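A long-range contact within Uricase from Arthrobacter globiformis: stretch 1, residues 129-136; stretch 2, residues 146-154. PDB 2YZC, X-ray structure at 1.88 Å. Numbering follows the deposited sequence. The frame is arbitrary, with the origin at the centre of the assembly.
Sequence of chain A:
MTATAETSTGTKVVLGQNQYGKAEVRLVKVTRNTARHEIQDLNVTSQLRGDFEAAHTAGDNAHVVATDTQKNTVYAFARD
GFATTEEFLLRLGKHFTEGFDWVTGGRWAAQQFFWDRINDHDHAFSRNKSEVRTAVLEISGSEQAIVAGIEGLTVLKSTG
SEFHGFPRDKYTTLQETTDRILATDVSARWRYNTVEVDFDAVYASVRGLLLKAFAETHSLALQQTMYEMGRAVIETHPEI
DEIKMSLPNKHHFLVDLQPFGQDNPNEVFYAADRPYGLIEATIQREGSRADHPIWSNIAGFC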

# COMPACT_ATOMS: atom_id res chain seq x y z
N LYS A 129 13.74 -2.56 -9.20
CA LYS A 129 13.00 -2.37 -7.95
C LYS A 129 13.40 -3.32 -6.82
O LYS A 129 12.76 -3.33 -5.77
CB LYS A 129 11.50 -2.54 -8.22
CG LYS A 129 10.95 -1.65 -9.34
CD LYS A 129 9.44 -1.81 -9.46
CE LYS A 129 8.85 -0.84 -10.49
NZ LYS A 129 7.38 -1.05 -10.65
N SER A 130 14.46 -4.09 -7.02
CA SER A 130 14.88 -5.07 -6.03
C SER A 130 15.47 -4.53 -4.73
O SER A 130 15.64 -5.29 -3.78
CB SER A 130 15.83 -6.07 -6.68
OG SER A 130 15.16 -6.68 -7.77
N GLU A 131 15.76 -3.24 -4.69
CA GLU A 131 16.30 -2.61 -3.49
C GLU A 131 16.21 -1.10 -3.64
O GLU A 131 16.13 -0.59 -4.75
CB GLU A 131 17.76 -3.01 -3.28
CG GLU A 131 18.71 -2.40 -4.29
CD GLU A 131 20.10 -3.00 -4.22
OE1 GLU A 131 20.22 -4.23 -4.39
OE2 GLU A 131 21.06 -2.23 -4.00
N VAL A 132 16.22 -0.42 -2.51
CA VAL A 132 16.17 1.03 -2.47
C VAL A 132 17.31 1.47 -1.56
O VAL A 132 17.49 0.91 -0.47
CB VAL A 132 14.84 1.56 -1.90
CG1 VAL A 132 14.91 3.07 -1.75
CG2 VAL A 132 13.68 1.18 -2.84
N ARG A 133 18.08 2.45 -2.02
CA ARG A 133 19.20 2.97 -1.26
C ARG A 133 18.76 4.22 -0.51
O ARG A 133 17.99 5.03 -1.05
CB ARG A 133 20.36 3.28 -2.21
CG ARG A 133 21.53 4.05 -1.60
CD ARG A 133 22.65 4.18 -2.63
NE ARG A 133 23.71 5.07 -2.18
CZ ARG A 133 24.80 5.35 -2.89
NH1 ARG A 133 24.97 4.79 -4.09
NH2 ARG A 133 25.70 6.20 -2.42
N THR A 134 19.23 4.38 0.72
CA THR A 134 18.86 5.53 1.52
C THR A 134 20.07 6.28 2.06
O THR A 134 21.16 5.71 2.19
CB THR A 134 17.98 5.12 2.72
OG1 THR A 134 18.75 4.33 3.63
CG2 THR A 134 16.78 4.31 2.25
N ALA A 135 19.87 7.55 2.38
CA ALA A 135 20.92 8.38 2.95
C ALA A 135 20.25 9.42 3.83
O ALA A 135 19.21 9.97 3.47
CB ALA A 135 21.74 9.06 1.85
N VAL A 136 20.83 9.66 5.00
CA VAL A 136 20.30 10.65 5.92
C VAL A 136 21.47 11.46 6.42
O VAL A 136 22.49 10.91 6.84
CB VAL A 136 19.62 9.99 7.15
CG1 VAL A 136 19.24 11.06 8.17
CG2 VAL A 136 18.38 9.21 6.72
N ILE A 146 26.36 11.31 8.70
CA ILE A 146 25.69 10.63 7.60
C ILE A 146 25.45 9.15 7.86
O ILE A 146 26.35 8.42 8.30
CB ILE A 146 26.51 10.75 6.30
CG1 ILE A 146 26.67 12.22 5.91
CG2 ILE A 146 25.84 9.96 5.19
CD1 ILE A 146 27.58 12.43 4.72
N VAL A 147 24.22 8.72 7.58
CA VAL A 147 23.81 7.33 7.72
C VAL A 147 23.29 6.87 6.36
O VAL A 147 22.34 7.45 5.83
CB VAL A 147 22.68 7.17 8.77
CG1 VAL A 147 22.06 5.77 8.67
CG2 VAL A 147 23.22 7.40 10.17
N ALA A 148 23.93 5.85 5.78
CA ALA A 148 23.49 5.32 4.50
C ALA A 148 22.80 4.00 4.80
O ALA A 148 22.99 3.42 5.86
CB ALA A 148 24.69 5.09 3.57
N GLY A 149 21.99 3.51 3.87
CA GLY A 149 21.31 2.26 4.13
C GLY A 149 20.72 1.61 2.90
O GLY A 149 20.81 2.13 1.79
N ILE A 150 20.12 0.45 3.12
CA ILE A 150 19.49 -0.29 2.05
C ILE A 150 18.20 -0.86 2.62
O ILE A 150 18.11 -1.16 3.81
CB ILE A 150 20.40 -1.44 1.55
CG1 ILE A 150 19.76 -2.14 0.35
CG2 ILE A 150 20.63 -2.44 2.68
CD1 ILE A 150 20.68 -3.13 -0.33
N GLU A 151 17.18 -0.96 1.78
CA GLU A 151 15.91 -1.51 2.22
C GLU A 151 15.20 -2.16 1.05
O GLU A 151 15.59 -1.98 -0.10
CB GLU A 151 15.04 -0.40 2.84
CG GLU A 151 14.66 0.72 1.89
CD GLU A 151 14.06 1.92 2.62
OE1 GLU A 151 13.44 2.78 1.96
OE2 GLU A 151 14.22 2.00 3.85
N GLY A 152 14.19 -2.96 1.36
CA GLY A 152 13.42 -3.62 0.33
C GLY A 152 14.13 -4.74 -0.41
O GLY A 152 13.67 -5.18 -1.46
N LEU A 153 15.26 -5.19 0.13
CA LEU A 153 16.02 -6.27 -0.49
C LEU A 153 15.66 -7.60 0.16
O LEU A 153 16.19 -7.95 1.22
CB LEU A 153 17.52 -6.00 -0.36
CG LEU A 153 18.46 -7.07 -0.89
CD1 LEU A 153 18.14 -7.40 -2.34
CD2 LEU A 153 19.90 -6.58 -0.75
N THR A 154 14.76 -8.34 -0.48
CA THR A 154 14.31 -9.63 0.04
C THR A 154 15.24 -10.77 -0.32
O THR A 154 15.60 -10.94 -1.49
CB THR A 154 12.90 -9.93 -0.48
OG1 THR A 154 12.03 -8.85 -0.13
CG2 THR A 154 12.36 -11.23 0.12
O HOH W 1 13.05 -2.98 -3.03
O HOH W 2 14.61 -7.84 -3.42
O HOH W 3 19.94 5.95 5.66

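This contact is a regular antiparallel pairing of two neighbouring β-strands, held by backbone hydrogen bonds, with side chains sorted onto two faces and an irregular, water-bridged end where the ladder stops. The strand axes run at 162° to each other, and their pairing buries 592 Å² in all.

Three residue pairs carry the ladder, each closing a ring of two bonds. Val132 N donates to Glu151 O and Glu151 N to Val132 O, both at 2.9 Å; Thr134 N reaches Gly149 O at 3.0 Å while Gly149 N returns to Thr134 O at 2.9 Å; Val136 N meets Val147 O at 2.8 Å and Val147 N meets Val136 O at 2.9 Å. Between these rings lie the non-hydrogen-bonded pairs, Arg133 with Ile150 and Ala135 with Ala148, where CA-H groups face carbonyls instead, as in Ala135 CA to Val147 O at 3.3 Å.

Alternation sends Val132, Thr134, Val136, Val147 and Glu151 to one face. Val136 and Val147, branched residues well suited to extended backbone, set their CB atoms 4.5 Å apart. Thr134 sits opposite Gly149, and the absence of a side chain there matters: an ideal CB on Gly149 would lie 2.8 Å from Thr134 OG1, a clash. The end of Glu151 comes nearer the partner strand, bringing its CD to 3.6 Å from Thr134 CG2, while its CG packs 3.9 Å from Val132 CB. The CG methylene of Glu151 thus packs on Val132, while its carboxylate carbon lies against the Thr134 methyl; OE2 is satisfied elsewhere in the structure. Farther along the same face, a water links Thr134 and Val147, 2.9 Å from Thr134 OG1 and donating to Val147 O at 2.8 Å.

The other face carries Arg133, Ile150, Ala135 and Ala148. At the non-hydrogen-bonded pair of alanines, Ala135 CA and Ala148 CA are 4.3 Å apart, the shortest CA-CA distance in the register. Arg133 extends in an all-t conformation, its guanidinium bonded elsewhere in the structure. Toward the Glu131 end of the pairing, Ile150 CD1 lies 3.8 Å from Glu131 OE2, and Glu131 CB lies 4.2 Å from Leu153 CB.

Beyond Val132 the regular pattern breaks. Stretch 1 turns a corner at Ser130, and Gly152 adopts a positive phi of 71°, a conformation that favours glycine. Ser130 O and Gly152 O are 3.0 Å apart, two acceptors that cannot bond each other. Water lies close to both: one molecule donates to Lys129 O and Gly152 O, each at 2.8 Å, and another lies 2.8 Å from Ser130 O and accepts from Thr154 N at 3.0 Å.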